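Local coordinates for ferric-siderophore receptor protein (Streptomyces coelicolor, PDB 2X4L) that probably binds iron-loaded siderophores outside the cell membrane and hands them over for import, as solute-binding proteins of this family do, at residues 33-38 with 142-147; 154-159 with 300-305. One frame throughout, in Å; residues are numbered along the deposited sequence.

How the contacts relate
Contact 1 lies on the edge of the parallel five-stranded sheet, and contact 2 lies where the chain leaving the mixed-sheet lobe packs on helix 153-165 of the parallel-sheet lobe; their centres are about 14 Å apart. Strand 142-146 and helix 153-165 follow one another in the chain, so contact 1 fastens the 33-38 turn to the edge strand and contact 2 packs the next helix against the start of helix 304-320. They meet directly: D34 OD1 forms a 2.6 Å salt bridge with R158 NE, and V147 CG1 lies 3.8 Å from L302 CD1. In relatives of this family the ligand is held between the two lobes, as is probably the case here.

Contact 1 (33-38 with 142-147); sequences DDRGTT and SVAISV
D33 and D34 reach from a type I turn to the outer strand of the parallel sheet and take up its backbone N-H groups. A144 N gives a nearly straight bond to D33 OD2 (2.9 Å, 168°), meeting the oxygen on its anti side. Two residues on, S146 N points to the anti lone pair of D34 OD2 at 2.7 Å, and a water donates to both D34 OD2 and S146 O. Between the two aspartate bonds the backbone bond runs the other way, from D34 N to A144 O at 3.0 Å.

The charged groups come next. R35 grips D33 side-on: NE and NH2 both bond to OD2, each at 3.0 Å, with that oxygen close to the guanidinium plane. The bend at chi3 (-63°) swings NE back toward the aspartate, and NH2 goes on to bond S142 OG at 2.9 Å. D33 OD1 holds the turn itself, accepting from R35 N in an Asx turn and from T37 N and OG1. D34 OD1 is salt-bridged to R158 of helix 153-165.

Carbon contacts are few: V143 CG1 touches D33 CB, and A144 CB packs by the R35 side chain, 3.8 Å from NE.

An alanine in place of D33 would probably leave A144 N and R35 NE without their acceptor, make the arginine freer to turn, and strip the turn of the bonds from R35 N and T37. Six bonds on one buried carboxylate, among them those from arginine, are likely to favour its charged form, so polar chemistry, rather than burial of apolar surface, joins turn to strand.

Contact 2 (154-159 with 300-305); sequences QPLQRM and PILSYD
L302 and Y304 pack against one side of helix 153-165 in an apolar, buried contact: the loop coming from the mixed-sheet lobe meets the helix that follows the edge strand of the parallel sheet, consistent with the two-lobed fold of solute-binding proteins. P155 and M159 meet L302, while L156 meets both; the direct touches are van der Waals ones.

L302 sits at the centre of an inverse gamma turn, closed by S303 N bonding to I301 O, and its side chain points at the helix. Both methyls, CD1 and CD2, rest against P155 CB, each 3.9 Å away. M159 comes across L302 at about a right angle. Its CG stands anti to the backbone N (chi1 -171°) and lies 3.2 Å from L302 O; the chain then bends at chi2 and chi3, and CE ends 4.0 Å from L302 CD1.

L156 fits between the turn and the tyrosine. CD2 lies over one face of the Y304 ring and 3.5 Å from L302 C, while CB approaches ring atom CE1 at 3.7 Å. The tyrosine hydroxyl reaches past L156 to the Q157 backbone, with OH 3.7 Å from Q157 N.

A single water supplies a polar link across the contact, donating to L156 O at 2.7 Å and to L302 O at 2.8 Å, and so gives both carbonyls a partner.

S303 is the N-cap of helix 304-320: its OG bonds to K306 N and also to D60 of helix 52-60. Helix 173-195 closes in on the same tyrosine, F182 meeting it edge-to-face and also touching L156, while V147, just after strand 142-146, touches L302. Helix 153-165 is thus packed among helices 52-60, 173-195 and 304-320, next to the sheet's edge strand.

Contact 1 (33-38 with 142-147)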
ATOM      1  N   ASP A  33      -8.059  17.745   1.344  1.00 16.89           N
ATOM      2  CA  ASP A  33      -7.475  16.437   1.631  1.00 14.32           C
ATOM      3  C   ASP A  33      -7.803  15.852   3.013  1.00 16.49           C
ATOM      4  O   ASP A  33      -8.694  16.397   3.731  1.00 16.47           O
ATOM      5  CB  ASP A  33      -5.922  16.468   1.443  1.00 14.01           C
ATOM      6  CG  ASP A  33      -5.164  17.163   2.618  1.00 14.49           C
ATOM      7  OD1 ASP A  33      -5.840  17.574   3.604  1.00 16.95           O
ATOM      8  OD2 ASP A  33      -3.947  17.212   2.625  1.00 13.35           O
ATOM      9  N   ASP A  34      -7.154  14.765   3.374  1.00 16.12           N
ATOM     10  CA  ASP A  34      -7.545  14.033   4.603  1.00 16.06           C
ATOM     11  C   ASP A  34      -6.899  14.573   5.859  1.00 16.28           C
ATOM     12  O   ASP A  34      -7.119  13.999   6.999  1.00 18.67           O
ATOM     13  CB  ASP A  34      -7.222  12.548   4.478  1.00 14.99           C
ATOM     14  CG  ASP A  34      -8.140  11.883   3.500  1.00 18.19           C
ATOM     15  OD1 ASP A  34      -9.307  12.355   3.289  1.00 19.11           O
ATOM     16  OD2 ASP A  34      -7.739  10.800   3.031  1.00 17.50           O
ATOM     17  N   ARG A  35      -6.146  15.670   5.710  1.00 16.92           N
ATOM     18  CA  ARG A  35      -5.716  16.429   6.851  1.00 17.26           C
ATOM     19  C   ARG A  35      -6.741  17.536   7.056  1.00 17.51           C
ATOM     20  O   ARG A  35      -6.568  18.372   7.915  1.00 20.28           O
ATOM     21  CB  ARG A  35      -4.344  17.086   6.628  1.00 15.86           C
ATOM     22  CG  ARG A  35      -3.215  16.040   6.498  1.00 17.19           C
ATOM     23  CD  ARG A  35      -1.936  16.739   6.162  1.00 19.19           C
ATOM     24  NE  ARG A  35      -2.040  17.400   4.881  1.00 16.08           N
ATOM     25  CZ  ARG A  35      -1.101  18.153   4.301  1.00 16.16           C
ATOM     26  NH1 ARG A  35       0.051  18.385   4.869  1.00 16.31           N
ATOM     27  NH2 ARG A  35      -1.387  18.725   3.113  1.00 14.84           N
ATOM     28  N   GLY A  36      -7.750  17.657   6.181  1.00 18.44           N
ATOM     29  CA  GLY A  36      -8.731  18.759   6.335  1.00 19.52           C
ATOM     30  C   GLY A  36      -8.288  20.093   5.675  1.00 20.84           C
ATOM     31  O   GLY A  36      -8.963  21.145   5.806  1.00 22.90           O
ATOM     32  N   THR A  37      -7.199  20.049   4.912  1.00 21.72           N
ATOM     33  CA  THR A  37      -6.745  21.264   4.279  1.00 23.79           C
ATOM     34  C   THR A  37      -7.198  21.341   2.824  1.00 23.71           C
ATOM     35  O   THR A  37      -7.167  20.371   2.078  1.00 22.70           O
ATOM     36  CB  THR A  37      -5.259  21.493   4.437  1.00 27.26           C
ATOM     37  OG1 THR A  37      -4.557  20.450   3.857  1.00 30.79           O
ATOM     38  CG2 THR A  37      -4.898  21.557   5.847  1.00 28.49           C
ATOM     39  N   THR A  38      -7.634  22.527   2.423  1.00 23.04           N
ATOM     40  CA  THR A  38      -8.173  22.720   1.094  1.00 22.74           C
ATOM     41  C   THR A  38      -7.147  23.448   0.280  1.00 22.30           C
ATOM     42  O   THR A  38      -6.796  24.627   0.581  1.00 24.73           O
ATOM     43  CB  THR A  38      -9.479  23.534   1.072  1.00 24.52           C
ATOM     44  OG1 THR A  38     -10.467  22.817   1.791  1.00 25.97           O
ATOM     45  CG2 THR A  38      -9.965  23.742  -0.372  1.00 24.08           C
ATOM     46  N   SER A 142       0.647  20.738  -0.664  1.00 12.07           N
ATOM     47  CA  SER A 142       0.521  19.300  -0.611  1.00 12.02           C
ATOM     48  C   SER A 142      -0.884  18.809  -0.356  1.00 12.00           C
ATOM     49  O   SER A 142      -1.734  19.533   0.281  1.00 11.73           O
ATOM     50  CB  SER A 142       1.448  18.706   0.489  1.00 12.87           C
ATOM     51  OG  SER A 142       1.136  19.318   1.751  1.00 14.20           O
ATOM     52  N   VAL A 143      -1.091  17.563  -0.758  1.00 10.70           N
ATOM     53  CA  VAL A 143      -2.366  16.864  -0.578  1.00 10.78           C
ATOM     54  C   VAL A 143      -2.001  15.485   0.005  1.00 10.88           C
ATOM     55  O   VAL A 143      -1.118  14.778  -0.554  1.00 12.57           O
ATOM     56  CB  VAL A 143      -3.075  16.666  -1.974  1.00 12.22           C
ATOM     57  CG1 VAL A 143      -4.183  15.639  -1.831  1.00 15.71           C
ATOM     58  CG2 VAL A 143      -3.644  17.975  -2.519  1.00 13.40           C
ATOM     59  N   ALA A 144      -2.582  15.161   1.155  1.00 12.02           N
ATOM     60  CA  ALA A 144      -2.369  13.851   1.766  1.00 12.49           C
ATOM     61  C   ALA A 144      -3.699  13.031   1.717  1.00 12.71           C
ATOM     62  O   ALA A 144      -4.750  13.504   2.136  1.00 12.90           O
ATOM     63  CB  ALA A 144      -1.922  14.007   3.174  1.00 13.30           C
ATOM     64  N   ILE A 145      -3.580  11.785   1.349  1.00 12.26           N
ATOM     65  CA  ILE A 145      -4.626  10.814   1.390  1.00 12.68           C
ATOM     66  C   ILE A 145      -4.350   9.833   2.503  1.00 13.10           C
ATOM     67  O   ILE A 145      -3.284   9.235   2.582  1.00 12.00           O
ATOM     68  CB  ILE A 145      -4.809  10.079   0.096  1.00 10.40           C
ATOM     69  CG1 ILE A 145      -5.088  11.071  -1.094  1.00 13.80           C
ATOM     70  CG2 ILE A 145      -5.978   9.042   0.195  1.00 13.21           C
ATOM     71  CD1 ILE A 145      -6.399  11.891  -0.889  1.00 15.92           C
ATOM     72  N   SER A 146      -5.253   9.767   3.470  1.00 11.78           N
ATOM     73  CA  SER A 146      -5.012   8.936   4.666  1.00 11.16           C
ATOM     74  C   SER A 146      -5.265   7.457   4.449  1.00 11.47           C
ATOM     75  O   SER A 146      -6.247   7.022   3.884  1.00 12.91           O
ATOM     76  CB  SER A 146      -5.868   9.386   5.873  1.00 11.17           C
ATOM     77  OG  SER A 146      -5.503   8.522   6.996  1.00 13.82           O
ATOM     78  N   VAL A 147      -4.249   6.706   4.858  1.00 10.00           N
ATOM     79  CA  VAL A 147      -4.309   5.243   4.893  1.00  9.97           C
ATOM     80  C   VAL A 147      -4.050   4.741   6.347  1.00 11.34           C
ATOM     81  O   VAL A 147      -3.356   3.677   6.540  1.00 12.11           O
ATOM     82  CB  VAL A 147      -3.333   4.590   3.891  1.00 11.89           C
ATOM     83  CG1 VAL A 147      -3.743   4.902   2.476  1.00 12.92           C
ATOM     84  CG2 VAL A 147      -1.878   5.077   4.125  1.00 14.77           C
TER
HETATM   85  O   HOH W   1      -8.707   8.138   3.245  1.00  8.50           O

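Contact 2 (154-159 with 300-305)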
ATOM      1  N   GLN A 154     -12.174   3.430   1.746  1.00 17.92           N
ATOM      2  CA  GLN A 154     -12.080   4.851   2.050  1.00 20.49           C
ATOM      3  C   GLN A 154     -11.092   5.549   1.123  1.00 17.67           C
ATOM      4  O   GLN A 154     -11.497   6.279   0.219  1.00 18.03           O
ATOM      5  CB  GLN A 154     -11.671   5.061   3.509  1.00 21.78           C
ATOM      6  CG  GLN A 154     -11.648   6.519   3.943  1.00 27.43           C
ATOM      7  CD  GLN A 154     -12.417   6.756   5.228  1.00 36.97           C
ATOM      8  OE1 GLN A 154     -12.600   5.843   6.033  1.00 38.54           O
ATOM      9  NE2 GLN A 154     -12.870   7.988   5.427  1.00 37.84           N
ATOM     10  N   PRO A 155      -9.797   5.330   1.343  1.00 17.52           N
ATOM     11  CA  PRO A 155      -8.796   5.974   0.491  1.00 15.87           C
ATOM     12  C   PRO A 155      -8.963   5.654  -0.981  1.00 14.42           C
ATOM     13  O   PRO A 155      -8.535   6.438  -1.777  1.00 14.46           O
ATOM     14  CB  PRO A 155      -7.475   5.449   1.062  1.00 15.00           C
ATOM     15  CG  PRO A 155      -7.835   4.154   1.778  1.00 13.21           C
ATOM     16  CD  PRO A 155      -9.168   4.510   2.388  1.00 17.02           C
ATOM     17  N   LEU A 156      -9.568   4.508  -1.332  1.00 15.72           N
ATOM     18  CA  LEU A 156      -9.852   4.280  -2.785  1.00 14.76           C
ATOM     19  C   LEU A 156     -10.821   5.300  -3.336  1.00 17.09           C
ATOM     20  O   LEU A 156     -10.628   5.862  -4.420  1.00 17.10           O
ATOM     21  CB  LEU A 156     -10.391   2.871  -3.029  1.00 15.15           C
ATOM     22  CG  LEU A 156      -9.296   1.796  -2.987  1.00 14.14           C
ATOM     23  CD1 LEU A 156      -9.944   0.382  -3.076  1.00 14.28           C
ATOM     24  CD2 LEU A 156      -8.423   1.940  -4.194  1.00 17.36           C
ATOM     25  N   GLN A 157     -11.883   5.539  -2.601  1.00 18.23           N
ATOM     26  CA  GLN A 157     -12.801   6.507  -3.170  1.00 22.48           C
ATOM     27  C   GLN A 157     -12.210   7.924  -3.068  1.00 21.28           C
ATOM     28  O   GLN A 157     -12.448   8.696  -4.013  1.00 22.25           O
ATOM     29  CB  GLN A 157     -14.118   6.340  -2.574  1.00 27.74           C
ATOM     30  CG  GLN A 157     -14.252   6.625  -1.162  1.00 35.38           C
ATOM     31  CD  GLN A 157     -15.716   6.920  -0.878  1.00 48.63           C
ATOM     32  OE1 GLN A 157     -16.425   6.092  -0.273  1.00 55.67           O
ATOM     33  NE2 GLN A 157     -16.195   8.058  -1.383  1.00 53.19           N
ATOM     34  N   ARG A 158     -11.401   8.226  -2.023  1.00 18.80           N
ATOM     35  CA  ARG A 158     -10.790   9.601  -1.841  1.00 17.81           C
ATOM     36  C   ARG A 158      -9.798   9.837  -3.046  1.00 17.78           C
ATOM     37  O   ARG A 158      -9.723  10.909  -3.691  1.00 20.08           O
ATOM     38  CB  ARG A 158     -10.053   9.752  -0.505  1.00 20.54           C
ATOM     39  CG  ARG A 158     -10.968   9.737   0.784  1.00 21.33           C
ATOM     40  CD  ARG A 158     -11.841  10.998   0.819  1.00 27.18           C
ATOM     41  NE  ARG A 158     -11.025  12.130   1.294  1.00 25.53           N
ATOM     42  CZ  ARG A 158     -10.980  13.337   0.764  1.00 29.45           C
ATOM     43  NH1 ARG A 158     -11.681  13.674  -0.349  1.00 28.53           N
ATOM     44  NH2 ARG A 158     -10.225  14.220   1.382  1.00 24.30           N
ATOM     45  N   MET A 159      -8.979   8.815  -3.374  1.00 16.44           N
ATOM     46  CA  MET A 159      -8.054   8.902  -4.522  1.00 16.88           C
ATOM     47  C   MET A 159      -8.779   9.031  -5.874  1.00 16.30           C
ATOM     48  O   MET A 159      -8.313   9.737  -6.792  1.00 17.84           O
ATOM     49  CB  MET A 159      -7.137   7.669  -4.535  1.00 16.04           C
ATOM     50  CG  MET A 159      -5.966   7.772  -5.592  1.00 14.04           C
ATOM     51  SD  MET A 159      -4.811   9.162  -5.248  1.00 14.30           S
ATOM     52  CE  MET A 159      -3.890   8.424  -3.914  1.00 15.86           C
ATOM     53  N   PRO A 300      -1.069  -0.507  -0.419  1.00  8.52           N
ATOM     54  CA  PRO A 300      -1.820  -0.660  -1.679  1.00  8.36           C
ATOM     55  C   PRO A 300      -1.641   0.591  -2.514  1.00  8.82           C
ATOM     56  O   PRO A 300      -1.548   1.732  -1.998  1.00 10.53           O
ATOM     57  CB  PRO A 300      -3.295  -0.760  -1.212  1.00  9.51           C
ATOM     58  CG  PRO A 300      -3.139  -1.402   0.181  1.00  9.97           C
ATOM     59  CD  PRO A 300      -1.932  -0.705   0.786  1.00  8.76           C
ATOM     60  N   ILE A 301      -1.574   0.374  -3.832  1.00  8.89           N
ATOM     61  CA  ILE A 301      -1.669   1.470  -4.802  1.00 10.44           C
ATOM     62  C   ILE A 301      -3.151   1.729  -4.903  1.00  9.71           C
ATOM     63  O   ILE A 301      -3.965   0.856  -5.233  1.00 11.18           O
ATOM     64  CB  ILE A 301      -1.119   1.021  -6.152  1.00  9.10           C
ATOM     65  CG1 ILE A 301       0.389   0.693  -6.059  1.00 12.02           C
ATOM     66  CG2 ILE A 301      -1.455   2.053  -7.208  1.00 10.90           C
ATOM     67  CD1 ILE A 301       0.891  -0.154  -7.290  1.00 12.72           C
ATOM     68  N   LEU A 302      -3.517   2.965  -4.596  1.00  9.76           N
ATOM     69  CA  LEU A 302      -4.930   3.337  -4.384  1.00 10.54           C
ATOM     70  C   LEU A 302      -5.747   3.577  -5.705  1.00 11.76           C
ATOM     71  O   LEU A 302      -6.382   4.623  -5.870  1.00 13.17           O
ATOM     72  CB  LEU A 302      -4.975   4.495  -3.417  1.00 10.57           C
ATOM     73  CG  LEU A 302      -4.453   4.207  -2.001  1.00 10.91           C
ATOM     74  CD1 LEU A 302      -4.288   5.506  -1.224  1.00 12.75           C
ATOM     75  CD2 LEU A 302      -5.372   3.222  -1.316  1.00 14.31           C
ATOM     76  N   SER A 303      -5.655   2.594  -6.613  1.00 11.75           N
ATOM     77  CA  SER A 303      -6.572   2.488  -7.741  1.00 12.96           C
ATOM     78  C   SER A 303      -7.336   1.186  -7.613  1.00 13.14           C
ATOM     79  O   SER A 303      -6.865   0.221  -7.060  1.00 13.12           O
ATOM     80  CB  SER A 303      -5.896   2.544  -9.104  1.00 13.10           C
ATOM     81  OG  SER A 303      -5.067   1.421  -9.245  1.00 13.36           O
ATOM     82  N   TYR A 304      -8.569   1.197  -8.113  1.00 13.62           N
ATOM     83  CA  TYR A 304      -9.300  -0.087  -8.096  1.00 12.83           C
ATOM     84  C   TYR A 304      -8.555  -1.142  -8.863  1.00 12.74           C
ATOM     85  O   TYR A 304      -8.522  -2.322  -8.403  1.00 13.88           O
ATOM     86  CB  TYR A 304     -10.773   0.083  -8.609  1.00 14.83           C
ATOM     87  CG  TYR A 304     -11.579   0.940  -7.651  1.00 14.00           C
ATOM     88  CD1 TYR A 304     -11.988   0.453  -6.394  1.00 13.60           C
ATOM     89  CD2 TYR A 304     -11.844   2.296  -7.959  1.00 18.82           C
ATOM     90  CE1 TYR A 304     -12.687   1.281  -5.472  1.00 16.35           C
ATOM     91  CE2 TYR A 304     -12.532   3.095  -7.059  1.00 18.72           C
ATOM     92  CZ  TYR A 304     -12.991   2.582  -5.873  1.00 18.07           C
ATOM     93  OH  TYR A 304     -13.639   3.380  -4.990  1.00 20.71           O
ATOM     94  N   ASP A 305      -7.905  -0.778  -9.951  1.00 13.96           N
ATOM     95  CA  ASP A 305      -7.180  -1.699 -10.758  1.00 14.65           C
ATOM     96  C   ASP A 305      -6.127  -2.428  -9.929  1.00 12.93           C
ATOM     97  O   ASP A 305      -5.907  -3.630 -10.087  1.00 17.79           O
ATOM     98  CB  ASP A 305      -6.517  -0.892 -11.881  1.00 15.88           C
ATOM     99  CG  ASP A 305      -5.753  -1.709 -12.715  1.00 23.25           C
ATOM    100  OD1 ASP A 305      -6.174  -1.945 -13.842  1.00 31.19           O
ATOM    101  OD2 ASP A 305      -4.778  -2.236 -12.177  1.00 27.16           O
TER
HETATM  102  O   HOH W   2      -9.074   4.899  -6.416  1.00  8.80           O